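Local coordinates for single-stranded DNA-binding protein WHY1, chloroplastic (Solanum tuberosum, PDB 1L3A) that binds single-stranded DNA as a homotetramer and activates transcription of the pathogenesis-related gene PR-10a in the plant's defence response, at residues C[42-47]-C[164-169]; C[99-104]-C[182-187]; C[117-122]-C[133-138]; C[77-82]-C[92-97]. All coordinates share one frame; numbering follows the deposited sequence.

Contact 1 (C[42-47]-C[164-169]); sequences YSIYKG and IYIPVT
Lys46 lies across Ile166 and Pro167, just past strand segment 42-45, which crosses strand segment 164-169 at 105°. Packing is close around Ile166. With CG1 anti to its backbone N (chi1 -165°), this side chain lays CG1 3.7 Å from Lys46 CG and carries its CD1 to within 3.7 Å of Ile44 O. A branched, wholly apolar residue suits this buried place, and Ile44 meets it in kind, its CG2 standing 4.2 Å from Ile166 CD1. Farther on, Ile44 CD1 touches Val168 CG1 more loosely, at 4.3 Å.

The other side is polar and partly exposed. The Lys46 chain, bent at chi2 and chi4, curls over the Pro167 ring and brings NZ 2.8 Å from Pro167 O. NZ sits above the carbonyl plane, 44° out of it, rather than on a lone pair. Glu172, in the first turn of helix 170-188, makes a salt bridge with the same ammonium and accepts from Thr169 N, which should help to fix the lysine's bend.

Lys46 opens the segment 46-51 that single-stranded DNA binding requires. The crossing joins the outer strands of two four-stranded antiparallel sheets packed nearly at right angles, as in the Whirly fold.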
loop_
_atom_site.group_PDB
_atom_site.type_symbol
_atom_site.label_atom_id
_atom_site.label_comp_id
_atom_site.label_asym_id
_atom_site.label_seq_id
_atom_site.Cartn_x
_atom_site.Cartn_y
_atom_site.Cartn_z
ATOM N N TYR C 42 0.096 -3.738 18.715
ATOM C CA TYR C 42 1.037 -4.795 18.389
ATOM C C TYR C 42 2.131 -4.795 19.453
ATOM O O TYR C 42 2.732 -3.763 19.732
ATOM C CB TYR C 42 1.651 -4.546 17.006
ATOM C CG TYR C 42 2.693 -5.565 16.606
ATOM C CD1 TYR C 42 2.360 -6.914 16.456
ATOM C CD2 TYR C 42 4.006 -5.178 16.360
ATOM C CE1 TYR C 42 3.324 -7.856 16.066
ATOM C CE2 TYR C 42 4.972 -6.097 15.969
ATOM C CZ TYR C 42 4.632 -7.428 15.824
ATOM O OH TYR C 42 5.606 -8.320 15.448
ATOM N N SER C 43 2.403 -5.961 20.023
ATOM C CA SER C 43 3.401 -6.090 21.079
ATOM C C SER C 43 4.547 -7.002 20.711
ATOM O O SER C 43 4.349 -8.044 20.088
ATOM C CB SER C 43 2.750 -6.630 22.353
ATOM O OG SER C 43 1.767 -5.736 22.832
ATOM N N ILE C 44 5.744 -6.601 21.119
ATOM C CA ILE C 44 6.967 -7.357 20.886
ATOM C C ILE C 44 7.525 -7.716 22.266
ATOM O O ILE C 44 7.851 -6.828 23.048
ATOM C CB ILE C 44 7.974 -6.482 20.105
ATOM C CG1 ILE C 44 7.405 -6.205 18.709
ATOM C CG2 ILE C 44 9.362 -7.142 20.058
ATOM C CD1 ILE C 44 8.204 -5.238 17.891
ATOM N N TYR C 45 7.629 -9.009 22.566
ATOM C CA TYR C 45 8.134 -9.457 23.868
ATOM C C TYR C 45 9.561 -10.004 23.816
ATOM O O TYR C 45 9.827 -10.973 23.111
ATOM C CB TYR C 45 7.193 -10.509 24.447
ATOM C CG TYR C 45 5.772 -10.013 24.607
ATOM C CD1 TYR C 45 4.737 -10.523 23.822
ATOM C CD2 TYR C 45 5.463 -9.026 25.541
ATOM C CE1 TYR C 45 3.424 -10.057 23.970
ATOM C CE2 TYR C 45 4.157 -8.556 25.696
ATOM C CZ TYR C 45 3.146 -9.075 24.908
ATOM O OH TYR C 45 1.863 -8.603 25.054
ATOM N N LYS C 46 10.472 -9.382 24.570
ATOM C CA LYS C 46 11.873 -9.805 24.587
ATOM C C LYS C 46 12.478 -10.140 25.962
ATOM O O LYS C 46 11.795 -10.118 26.985
ATOM C CB LYS C 46 12.735 -8.752 23.876
ATOM C CG LYS C 46 12.486 -8.669 22.366
ATOM C CD LYS C 46 12.650 -10.054 21.709
ATOM C CE LYS C 46 12.068 -10.114 20.288
ATOM N NZ LYS C 46 12.858 -9.330 19.308
ATOM N N GLY C 47 13.765 -10.462 25.973
ATOM C CA GLY C 47 14.427 -10.819 27.220
ATOM C C GLY C 47 14.392 -9.790 28.342
ATOM O O GLY C 47 13.983 -10.106 29.454
ATOM N N ILE C 164 15.745 2.026 28.394
ATOM C CA ILE C 164 15.116 0.756 28.051
ATOM C C ILE C 164 15.524 0.401 26.625
ATOM O O ILE C 164 15.340 1.183 25.695
ATOM C CB ILE C 164 13.571 0.817 28.160
ATOM C CG1 ILE C 164 13.163 1.295 29.553
ATOM C CG2 ILE C 164 12.982 -0.567 27.957
ATOM C CD1 ILE C 164 11.655 1.382 29.766
ATOM N N TYR C 165 16.082 -0.795 26.480
ATOM C CA TYR C 165 16.589 -1.315 25.217
ATOM C C TYR C 165 15.779 -2.535 24.762
ATOM O O TYR C 165 15.372 -3.351 25.587
ATOM C CB TYR C 165 18.054 -1.718 25.447
ATOM C CG TYR C 165 18.804 -2.236 24.247
ATOM C CD1 TYR C 165 19.569 -1.380 23.459
ATOM C CD2 TYR C 165 18.782 -3.591 23.919
ATOM C CE1 TYR C 165 20.300 -1.860 22.377
ATOM C CE2 TYR C 165 19.503 -4.083 22.835
ATOM C CZ TYR C 165 20.262 -3.214 22.069
ATOM O OH TYR C 165 20.982 -3.699 20.999
ATOM N N ILE C 166 15.546 -2.669 23.457
ATOM C CA ILE C 166 14.822 -3.831 22.954
ATOM C C ILE C 166 15.180 -4.119 21.495
ATOM O O ILE C 166 15.109 -3.239 20.641
ATOM C CB ILE C 166 13.269 -3.669 23.116
ATOM C CG1 ILE C 166 12.592 -5.028 22.937
ATOM C CG2 ILE C 166 12.704 -2.698 22.079
ATOM C CD1 ILE C 166 11.108 -5.007 23.188
ATOM N N PRO C 167 15.601 -5.359 21.199
ATOM C CA PRO C 167 15.963 -5.712 19.821
ATOM C C PRO C 167 14.710 -6.054 19.000
ATOM O O PRO C 167 13.773 -6.677 19.502
ATOM C CB PRO C 167 16.872 -6.926 20.008
ATOM C CG PRO C 167 16.183 -7.644 21.171
ATOM C CD PRO C 167 15.856 -6.487 22.119
ATOM N N VAL C 168 14.699 -5.641 17.741
ATOM C CA VAL C 168 13.567 -5.906 16.856
ATOM C C VAL C 168 14.085 -6.658 15.635
ATOM O O VAL C 168 14.878 -6.123 14.868
ATOM C CB VAL C 168 12.899 -4.585 16.410
ATOM C CG1 VAL C 168 11.726 -4.882 15.492
ATOM C CG2 VAL C 168 12.433 -3.796 17.647
ATOM N N THR C 169 13.655 -7.900 15.458
ATOM C CA THR C 169 14.124 -8.685 14.320
ATOM C C THR C 169 13.667 -8.063 13.005
ATOM O O THR C 169 12.768 -7.221 12.977
ATOM C CB THR C 169 13.594 -10.122 14.370
ATOM O OG1 THR C 169 12.176 -10.111 14.159
ATOM C CG2 THR C 169 13.889 -10.749 15.741
#

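Contact 2 (C[99-104]-C[182-187]); sequences LSVTEI and FVMPYL
Val101 and Ile104 of helix 101-108 pack against Met184 and Leu187 of helix 170-188 in a buried apolar helix-to-helix contact beside the subunit interfaces of the Whirly tetramer. The short helix follows directly on strand 88-99, and its start is marked by a capping box. Ser100, the N-cap residue, accepts from Glu103 N through OG at 3.3 Å, while Glu103 OE1 accepts in turn from Ser100 N at 2.6 Å in a nearly straight bond (166°). Serine and glutamate suit these places because their short and longer side chains satisfy N-H groups that have no helical acceptor. The box lies on the side of the helix turned from the contact and leaves Val101 and Ile104, three residues apart, facing helix 170-188.

Helix 170-188 is kinked at Pro185, whose nitrogen cannot donate to the preceding turn. Neighbouring subunits pack close by: Tyr42 of the third subunit lies on Val101, and Phe197 of the second lies on Leu187.

Leucine and isoleucine meet tip to tip, Ile104 CD1 lying 3.7 Å from Leu187 CD1, while Val101 CG1 rests against Leu187 CB at 4.0 Å. Methionine's unbranched, flexible chain can bend to follow both partners. Met184 CG is anti to the backbone N (chi1 -173°), and bends at chi2 and chi3 lay the thioether crosswise to Val101, with Met184 SD 3.7 Å from Val101 CB. The terminal methyl rests against both a carbonyl and a branch: Met184 CE lies 3.5 Å from Val101 O and equally near Ile104 CG2, the latter a tight carbon pair.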
loop_
_atom_site.group_PDB
_atom_site.type_symbol
_atom_site.label_atom_id
_atom_site.label_comp_id
_atom_site.label_asym_id
_atom_site.label_seq_id
_atom_site.Cartn_x
_atom_site.Cartn_y
_atom_site.Cartn_z
ATOM N N LEU C 99 5.093 8.980 18.364
ATOM C CA LEU C 99 5.697 9.209 17.061
ATOM C C LEU C 99 4.698 9.953 16.190
ATOM O O LEU C 99 3.562 9.513 16.040
ATOM C CB LEU C 99 6.047 7.889 16.371
ATOM C CG LEU C 99 7.006 6.869 16.984
ATOM C CD1 LEU C 99 6.984 5.631 16.091
ATOM C CD2 LEU C 99 8.428 7.426 17.089
ATOM N N SER C 100 5.125 11.084 15.638
ATOM C CA SER C 100 4.296 11.885 14.747
ATOM C C SER C 100 4.385 11.208 13.399
ATOM O O SER C 100 5.230 10.327 13.190
ATOM C CB SER C 100 4.866 13.296 14.597
ATOM O OG SER C 100 6.146 13.239 13.978
ATOM N N VAL C 101 3.550 11.642 12.467
ATOM C CA VAL C 101 3.561 11.058 11.140
ATOM C C VAL C 101 4.932 11.188 10.469
ATOM O O VAL C 101 5.354 10.288 9.748
ATOM C CB VAL C 101 2.508 11.714 10.235
ATOM C CG1 VAL C 101 1.121 11.488 10.807
ATOM C CG2 VAL C 101 2.806 13.197 10.099
ATOM N N THR C 102 5.623 12.303 10.701
ATOM C CA THR C 102 6.931 12.518 10.094
ATOM C C THR C 102 7.958 11.544 10.662
ATOM O O THR C 102 8.817 11.036 9.940
ATOM C CB THR C 102 7.418 13.972 10.311
ATOM O OG1 THR C 102 6.540 14.874 9.627
ATOM C CG2 THR C 102 8.813 14.153 9.760
ATOM N N GLU C 103 7.858 11.293 11.962
ATOM C CA GLU C 103 8.748 10.362 12.631
ATOM C C GLU C 103 8.448 8.951 12.121
ATOM O O GLU C 103 9.360 8.141 11.947
ATOM C CB GLU C 103 8.547 10.458 14.145
ATOM C CG GLU C 103 8.931 11.830 14.686
ATOM C CD GLU C 103 8.600 12.018 16.151
ATOM O OE1 GLU C 103 7.398 12.084 16.500
ATOM O OE2 GLU C 103 9.547 12.103 16.958
ATOM N N ILE C 104 7.170 8.657 11.876
ATOM C CA ILE C 104 6.797 7.346 11.357
ATOM C C ILE C 104 7.419 7.233 9.967
ATOM O O ILE C 104 7.743 6.135 9.501
ATOM C CB ILE C 104 5.270 7.188 11.254
ATOM C CG1 ILE C 104 4.679 7.034 12.650
ATOM C CG2 ILE C 104 4.914 5.993 10.360
ATOM C CD1 ILE C 104 3.183 7.083 12.667
ATOM N N PHE C 182 -0.137 1.416 6.550
ATOM C CA PHE C 182 -1.583 1.335 6.574
ATOM C C PHE C 182 -2.239 2.501 7.326
ATOM O O PHE C 182 -3.202 3.086 6.826
ATOM C CB PHE C 182 -2.011 0.021 7.221
ATOM C CG PHE C 182 -3.461 -0.026 7.570
ATOM C CD1 PHE C 182 -4.408 -0.335 6.602
ATOM C CD2 PHE C 182 -3.884 0.284 8.852
ATOM C CE1 PHE C 182 -5.754 -0.330 6.909
ATOM C CE2 PHE C 182 -5.241 0.295 9.181
ATOM C CZ PHE C 182 -6.181 -0.009 8.221
ATOM N N VAL C 183 -1.732 2.834 8.518
ATOM C CA VAL C 183 -2.350 3.913 9.297
ATOM C C VAL C 183 -2.003 5.336 8.914
ATOM O O VAL C 183 -2.716 6.249 9.296
ATOM C CB VAL C 183 -2.068 3.832 10.831
ATOM C CG1 VAL C 183 -2.809 2.695 11.439
ATOM C CG2 VAL C 183 -0.584 3.775 11.092
ATOM N N MET C 184 -0.908 5.534 8.191
ATOM C CA MET C 184 -0.520 6.881 7.818
ATOM C C MET C 184 -1.710 7.684 7.273
ATOM O O MET C 184 -2.044 8.732 7.821
ATOM C CB MET C 184 0.607 6.854 6.792
ATOM C CG MET C 184 1.185 8.230 6.489
ATOM S SD MET C 184 2.076 8.888 7.921
ATOM C CE MET C 184 3.619 7.918 7.804
ATOM N N PRO C 185 -2.362 7.207 6.198
ATOM C CA PRO C 185 -3.499 7.979 5.677
ATOM C C PRO C 185 -4.586 8.308 6.695
ATOM O O PRO C 185 -5.117 9.425 6.708
ATOM C CB PRO C 185 -4.008 7.131 4.498
ATOM C CG PRO C 185 -3.395 5.767 4.709
ATOM C CD PRO C 185 -2.038 6.085 5.302
ATOM N N TYR C 186 -4.908 7.351 7.557
ATOM C CA TYR C 186 -5.917 7.584 8.574
ATOM C C TYR C 186 -5.457 8.621 9.585
ATOM O O TYR C 186 -6.280 9.364 10.122
ATOM C CB TYR C 186 -6.283 6.282 9.300
ATOM C CG TYR C 186 -6.873 5.250 8.381
ATOM C CD1 TYR C 186 -6.060 4.371 7.678
ATOM C CD2 TYR C 186 -8.250 5.195 8.157
ATOM C CE1 TYR C 186 -6.600 3.455 6.755
ATOM C CE2 TYR C 186 -8.803 4.289 7.248
ATOM C CZ TYR C 186 -7.968 3.424 6.542
ATOM O OH TYR C 186 -8.493 2.576 5.589
ATOM N N LEU C 187 -4.151 8.665 9.853
ATOM C CA LEU C 187 -3.613 9.636 10.798
ATOM C C LEU C 187 -3.637 11.031 10.164
ATOM O O LEU C 187 -3.608 12.035 10.857
ATOM C CB LEU C 187 -2.168 9.298 11.185
ATOM C CG LEU C 187 -1.817 7.958 11.827
ATOM C CD1 LEU C 187 -0.328 8.000 12.231
ATOM C CD2 LEU C 187 -2.687 7.676 13.034
#

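Contact 3 (C[117-122]-C[133-138]); sequences EFFHDP and RKVLKV
Phe118 and Leu136 exchange two backbone hydrogen bonds, as do His120 and Lys134, making these the hydrogen-bonded pairs of the antiparallel hairpin of strands 116-120 and 132-140. The bond from His120 N to Lys134 O is the shortest of the four, 2.7 Å, and almost straight at 174°. Phe119 and Val135, between them, form a non-hydrogen-bonded pair, and Glu117 with Lys137, beyond Phe118, another; here CA-H groups lean on the carbonyls, Val135 CA lying 3.1 Å from Phe118 O.

Charge appears at the outer face. Glu117 and Lys137 run side by side, but Glu117 OE2 and Lys137 NZ are 3.9 Å apart, a long salt bridge, and the carboxylate lies nearer the lysine's CE. On this face Glu117 CG also rests 3.7 Å from Val135 CG1. Phe119, with CG anti to its backbone N (chi1 166°), swings its ring toward the partner strand. Its edge atom CE1 stands over one face of the Arg133 guanidinium, 3.6 Å from NE, with the two planes 80° apart.

On the opposite, largely buried face, Leu136 CD2 meets the edge of the Phe118 ring, 3.7 Å from CD1, and this ring continues onto helix 101-108. The His120 ring stacks on Phe97 of strand 88-99, and the thrice-bent Lys134 chain delivers NZ to neighbouring Val96 O, with Glu217 of the second subunit at a long, weak ion-pair distance.

Phe118 and Leu136 thus turn inward with His120 and Lys134, while the other face mixes charged groups with Phe119 and Val135. Within the predicted nuclear localization signal, the basic ends of Arg133 and Lys137 lie beside Phe119 and Glu117.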
loop_
_atom_site.group_PDB
_atom_site.type_symbol
_atom_site.label_atom_id
_atom_site.label_comp_id
_atom_site.label_asym_id
_atom_site.label_seq_id
_atom_site.Cartn_x
_atom_site.Cartn_y
_atom_site.Cartn_z
ATOM N N GLU C 117 17.384 9.246 15.110
ATOM C CA GLU C 117 17.244 9.626 16.511
ATOM C C GLU C 117 16.082 10.600 16.664
ATOM O O GLU C 117 15.868 11.447 15.806
ATOM C CB GLU C 117 18.530 10.293 17.011
ATOM C CG GLU C 117 18.571 10.501 18.526
ATOM C CD GLU C 117 19.723 11.395 18.986
ATOM O OE1 GLU C 117 19.669 12.625 18.745
ATOM O OE2 GLU C 117 20.685 10.870 19.590
ATOM N N PHE C 118 15.342 10.475 17.761
ATOM C CA PHE C 118 14.199 11.347 18.027
ATOM C C PHE C 118 14.317 11.970 19.412
ATOM O O PHE C 118 14.504 11.269 20.406
ATOM C CB PHE C 118 12.890 10.558 17.949
ATOM C CG PHE C 118 12.644 9.907 16.621
ATOM C CD1 PHE C 118 12.351 8.542 16.540
ATOM C CD2 PHE C 118 12.663 10.655 15.446
ATOM C CE1 PHE C 118 12.079 7.938 15.314
ATOM C CE2 PHE C 118 12.393 10.057 14.208
ATOM C CZ PHE C 118 12.100 8.702 14.142
ATOM N N PHE C 119 14.163 13.287 19.474
ATOM C CA PHE C 119 14.272 14.026 20.725
ATOM C C PHE C 119 12.967 14.724 21.098
ATOM O O PHE C 119 12.465 15.544 20.336
ATOM C CB PHE C 119 15.390 15.060 20.583
ATOM C CG PHE C 119 15.404 16.099 21.664
ATOM C CD1 PHE C 119 15.992 15.832 22.898
ATOM C CD2 PHE C 119 14.844 17.356 21.444
ATOM C CE1 PHE C 119 16.030 16.807 23.901
ATOM C CE2 PHE C 119 14.875 18.338 22.437
ATOM C CZ PHE C 119 15.470 18.064 23.668
ATOM N N HIS C 120 12.417 14.408 22.264
ATOM C CA HIS C 120 11.176 15.043 22.692
ATOM C C HIS C 120 11.372 15.768 24.018
ATOM O O HIS C 120 12.034 15.260 24.922
ATOM C CB HIS C 120 10.045 14.010 22.803
ATOM C CG HIS C 120 9.473 13.598 21.480
ATOM N ND1 HIS C 120 8.474 12.655 21.361
ATOM C CD2 HIS C 120 9.741 14.021 20.221
ATOM C CE1 HIS C 120 8.148 12.520 20.087
ATOM N NE2 HIS C 120 8.902 13.338 19.375
ATOM N N ASP C 121 10.793 16.958 24.123
ATOM C CA ASP C 121 10.920 17.781 25.321
ATOM C C ASP C 121 9.734 18.741 25.372
ATOM O O ASP C 121 9.410 19.383 24.373
ATOM C CB ASP C 121 12.246 18.558 25.246
ATOM C CG ASP C 121 12.505 19.438 26.464
ATOM O OD1 ASP C 121 13.687 19.790 26.690
ATOM O OD2 ASP C 121 11.545 19.795 27.179
ATOM N N PRO C 122 9.052 18.830 26.525
ATOM C CA PRO C 122 7.907 19.745 26.618
ATOM C C PRO C 122 8.316 21.173 26.238
ATOM O O PRO C 122 8.871 21.909 27.059
ATOM C CB PRO C 122 7.495 19.626 28.082
ATOM C CG PRO C 122 7.839 18.198 28.406
ATOM C CD PRO C 122 9.204 18.046 27.765
ATOM N N ARG C 133 13.642 15.335 29.329
ATOM C CA ARG C 133 13.744 14.962 27.917
ATOM C C ARG C 133 13.615 13.468 27.615
ATOM O O ARG C 133 13.894 12.613 28.457
ATOM C CB ARG C 133 15.075 15.431 27.348
ATOM C CG ARG C 133 16.251 14.843 28.084
ATOM C CD ARG C 133 17.543 15.113 27.346
ATOM N NE ARG C 133 17.701 16.537 27.090
ATOM C CZ ARG C 133 18.719 17.063 26.421
ATOM N NH1 ARG C 133 19.675 16.278 25.938
ATOM N NH2 ARG C 133 18.784 18.374 26.236
ATOM N N LYS C 134 13.210 13.171 26.386
ATOM C CA LYS C 134 13.056 11.796 25.928
ATOM C C LYS C 134 13.817 11.657 24.620
ATOM O O LYS C 134 13.664 12.478 23.716
ATOM C CB LYS C 134 11.588 11.464 25.666
ATOM C CG LYS C 134 10.661 11.711 26.826
ATOM C CD LYS C 134 10.827 10.666 27.897
ATOM C CE LYS C 134 9.796 9.565 27.752
ATOM N NZ LYS C 134 8.391 10.035 27.963
ATOM N N VAL C 135 14.644 10.625 24.523
ATOM C CA VAL C 135 15.384 10.390 23.297
ATOM C C VAL C 135 15.214 8.940 22.846
ATOM O O VAL C 135 15.528 8.005 23.592
ATOM C CB VAL C 135 16.901 10.666 23.460
ATOM C CG1 VAL C 135 17.591 10.467 22.115
ATOM C CG2 VAL C 135 17.145 12.083 23.977
ATOM N N LEU C 136 14.707 8.765 21.629
ATOM C CA LEU C 136 14.517 7.436 21.045
ATOM C C LEU C 136 15.510 7.211 19.912
ATOM O O LEU C 136 15.546 7.981 18.945
ATOM C CB LEU C 136 13.095 7.265 20.484
ATOM C CG LEU C 136 12.874 5.932 19.741
ATOM C CD1 LEU C 136 13.001 4.769 20.727
ATOM C CD2 LEU C 136 11.501 5.907 19.062
ATOM N N LYS C 137 16.318 6.165 20.032
ATOM C CA LYS C 137 17.287 5.828 18.994
ATOM C C LYS C 137 16.898 4.505 18.352
ATOM O O LYS C 137 16.425 3.592 19.033
ATOM C CB LYS C 137 18.702 5.685 19.570
ATOM C CG LYS C 137 19.354 6.970 20.056
ATOM C CD LYS C 137 20.768 6.666 20.558
ATOM C CE LYS C 137 21.419 7.879 21.214
ATOM N NZ LYS C 137 20.783 8.234 22.528
ATOM N N VAL C 138 17.094 4.410 17.042
ATOM C CA VAL C 138 16.802 3.183 16.316
ATOM C C VAL C 138 18.034 2.922 15.458
ATOM O O VAL C 138 18.341 3.682 14.552
ATOM C CB VAL C 138 15.537 3.347 15.457
ATOM C CG1 VAL C 138 15.230 2.067 14.703
ATOM C CG2 VAL C 138 14.356 3.693 16.360
#

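Contact 4 (C[77-82]-C[92-97]); sequences MLQFAP and SRKQVF
Met77 begins the contact by folding its bent chain over Val96: SD lies 3.3 Å from Val96 CG1, a close approach that the neighbouring CG shares. Leu78 follows on the other face, paired with Phe97 through two backbone hydrogen bonds. The leucine side chain points into the protein interior, where it also touches Val53 and Leu136.

Gln79 returns to the face of Val96. Its CG packs 3.8 Å from Val96 CG2, and the extended chain runs alongside that of Lys94 until OE1 takes a hydrogen bond from Lys94 NZ at 2.9 Å. Both chains are long, with apolar stems and polar ends, which suits a partly exposed face; the lysine's extended form, all torsions beyond CG anti, brings its amine level with the amide oxygen.

Phe80 is again buried. Its backbone N donates to Gln95 O at 2.7 Å, close to linear at 178°, and the same oxygen lies at the edge of the phenyl ring, 3.7 Å from CD1. The ring itself extends toward Leu51, Leu136 and Leu151.

At Ala81 the small methyl touches Lys94 CB only loosely, at 4.5 Å. Pro82 has no N-H to give and instead packs by its ring: CG sits over one face of the Arg93 guanidinium, 3.7 Å from NH1. Asp90 holds that guanidinium by a salt bridge to NE.

Reciprocal main-chain bonds at Leu78 and Phe80, with neighbouring side chains on alternate faces, are those of an antiparallel beta hairpin, here the one whose strand 88-99 is outermost, within this chain, in the sheet that also holds strands 38-45, 49-62 and 68-85.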
loop_
_atom_site.group_PDB
_atom_site.type_symbol
_atom_site.label_atom_id
_atom_site.label_comp_id
_atom_site.label_asym_id
_atom_site.label_seq_id
_atom_site.Cartn_x
_atom_site.Cartn_y
_atom_site.Cartn_z
ATOM N N MET C 77 1.688 5.678 19.414
ATOM C CA MET C 77 2.241 5.698 20.759
ATOM C C MET C 77 3.023 4.415 21.014
ATOM O O MET C 77 2.513 3.318 20.790
ATOM C CB MET C 77 1.109 5.801 21.784
ATOM C CG MET C 77 1.552 6.307 23.153
ATOM S SD MET C 77 2.181 7.993 23.013
ATOM C CE MET C 77 0.846 8.712 21.975
ATOM N N LEU C 78 4.262 4.567 21.471
ATOM C CA LEU C 78 5.127 3.438 21.796
ATOM C C LEU C 78 5.198 3.376 23.317
ATOM O O LEU C 78 5.328 4.406 23.970
ATOM C CB LEU C 78 6.546 3.645 21.237
ATOM C CG LEU C 78 6.706 3.803 19.724
ATOM C CD1 LEU C 78 8.179 4.025 19.360
ATOM C CD2 LEU C 78 6.188 2.563 19.046
ATOM N N GLN C 79 5.095 2.179 23.879
ATOM C CA GLN C 79 5.180 2.015 25.324
ATOM C C GLN C 79 6.224 0.950 25.598
ATOM O O GLN C 79 6.142 -0.156 25.063
ATOM C CB GLN C 79 3.827 1.596 25.915
ATOM C CG GLN C 79 2.778 2.706 25.899
ATOM C CD GLN C 79 1.461 2.287 26.528
ATOM O OE1 GLN C 79 1.431 1.979 27.742
ATOM N NE2 GLN C 79 0.448 2.266 25.801
ATOM N N PHE C 80 7.223 1.306 26.397
ATOM C CA PHE C 80 8.293 0.386 26.752
ATOM C C PHE C 80 8.137 -0.047 28.210
ATOM O O PHE C 80 7.853 0.775 29.079
ATOM C CB PHE C 80 9.660 1.059 26.594
ATOM C CG PHE C 80 10.002 1.456 25.184
ATOM C CD1 PHE C 80 9.409 2.569 24.584
ATOM C CD2 PHE C 80 10.989 0.770 24.480
ATOM C CE1 PHE C 80 9.805 2.995 23.305
ATOM C CE2 PHE C 80 11.391 1.192 23.196
ATOM C CZ PHE C 80 10.799 2.305 22.613
ATOM N N ALA C 81 8.349 -1.326 28.485
ATOM C CA ALA C 81 8.243 -1.835 29.850
ATOM C C ALA C 81 9.393 -2.793 30.136
ATOM O O ALA C 81 9.664 -3.696 29.347
ATOM C CB ALA C 81 6.896 -2.551 30.045
ATOM N N PRO C 82 10.086 -2.614 31.274
ATOM C CA PRO C 82 11.208 -3.500 31.617
ATOM C C PRO C 82 10.703 -4.843 32.123
ATOM O O PRO C 82 9.632 -4.927 32.726
ATOM C CB PRO C 82 11.942 -2.719 32.699
ATOM C CG PRO C 82 10.772 -2.100 33.469
ATOM C CD PRO C 82 9.847 -1.616 32.340
ATOM N N SER C 92 4.062 -0.747 35.349
ATOM C CA SER C 92 3.957 0.363 36.289
ATOM C C SER C 92 5.182 1.248 36.095
ATOM O O SER C 92 5.178 2.428 36.443
ATOM C CB SER C 92 3.908 -0.152 37.730
ATOM O OG SER C 92 2.827 -1.052 37.896
ATOM N N ARG C 93 6.239 0.664 35.544
ATOM C CA ARG C 93 7.466 1.405 35.270
ATOM C C ARG C 93 7.625 1.595 33.760
ATOM O O ARG C 93 8.743 1.704 33.257
ATOM C CB ARG C 93 8.685 0.654 35.814
ATOM C CG ARG C 93 9.019 0.924 37.274
ATOM C CD ARG C 93 10.298 0.190 37.652
ATOM N NE ARG C 93 10.110 -1.258 37.602
ATOM C CZ ARG C 93 11.044 -2.125 37.223
ATOM N NH1 ARG C 93 12.246 -1.694 36.849
ATOM N NH2 ARG C 93 10.779 -3.426 37.220
ATOM N N LYS C 94 6.506 1.637 33.043
ATOM C CA LYS C 94 6.537 1.802 31.595
ATOM C C LYS C 94 6.894 3.220 31.194
ATOM O O LYS C 94 6.571 4.172 31.903
ATOM C CB LYS C 94 5.179 1.447 30.979
ATOM C CG LYS C 94 4.083 2.467 31.244
ATOM C CD LYS C 94 2.777 2.048 30.597
ATOM C CE LYS C 94 1.655 3.036 30.898
ATOM N NZ LYS C 94 0.332 2.574 30.366
ATOM N N GLN C 95 7.571 3.347 30.056
ATOM C CA GLN C 95 7.957 4.644 29.513
ATOM C C GLN C 95 7.273 4.781 28.154
ATOM O O GLN C 95 7.260 3.844 27.346
ATOM C CB GLN C 95 9.478 4.739 29.378
ATOM C CG GLN C 95 10.221 4.951 30.703
ATOM C CD GLN C 95 9.750 6.200 31.441
ATOM O OE1 GLN C 95 9.618 7.271 30.851
ATOM N NE2 GLN C 95 9.505 6.065 32.738
ATOM N N VAL C 96 6.704 5.953 27.903
ATOM C CA VAL C 96 5.969 6.213 26.664
ATOM C C VAL C 96 6.659 7.210 25.729
ATOM O O VAL C 96 7.310 8.159 26.179
ATOM C CB VAL C 96 4.547 6.736 27.010
ATOM C CG1 VAL C 96 3.748 6.982 25.762
ATOM C CG2 VAL C 96 3.827 5.731 27.891
ATOM N N PHE C 97 6.516 6.985 24.424
ATOM C CA PHE C 97 7.103 7.870 23.418
ATOM C C PHE C 97 6.180 7.959 22.198
ATOM O O PHE C 97 5.900 6.956 21.543
ATOM C CB PHE C 97 8.473 7.362 22.975
ATOM C CG PHE C 97 9.299 8.403 22.269
ATOM C CD1 PHE C 97 10.159 9.236 22.995
ATOM C CD2 PHE C 97 9.211 8.568 20.886
ATOM C CE1 PHE C 97 10.927 10.224 22.351
ATOM C CE2 PHE C 97 9.970 9.547 20.228
ATOM C CZ PHE C 97 10.833 10.382 20.958
#

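How the contacts relate
Contacts 3 and 4 are hairpins, one in each four-stranded antiparallel sheet, and their centres lie about 13 Å apart where the sheets face each other. Contact 1 joins the outer strands 38-45 and 161-169, and Ile164 of its segment 164-169 packs on Phe80 of contact 4. Contact 2, about 21 Å from contact 1 between centres, brings together the helices that follow strands 88-99 and 161-169. Along the chain contacts 4 and 3, in that order, lie within the loop closed by contact 1, contact 3 also within that of contact 2. The sheets thus share a largely apolar core, while contact 2 faces neighbouring subunits and contact 1 reaches the DNA-binding segment.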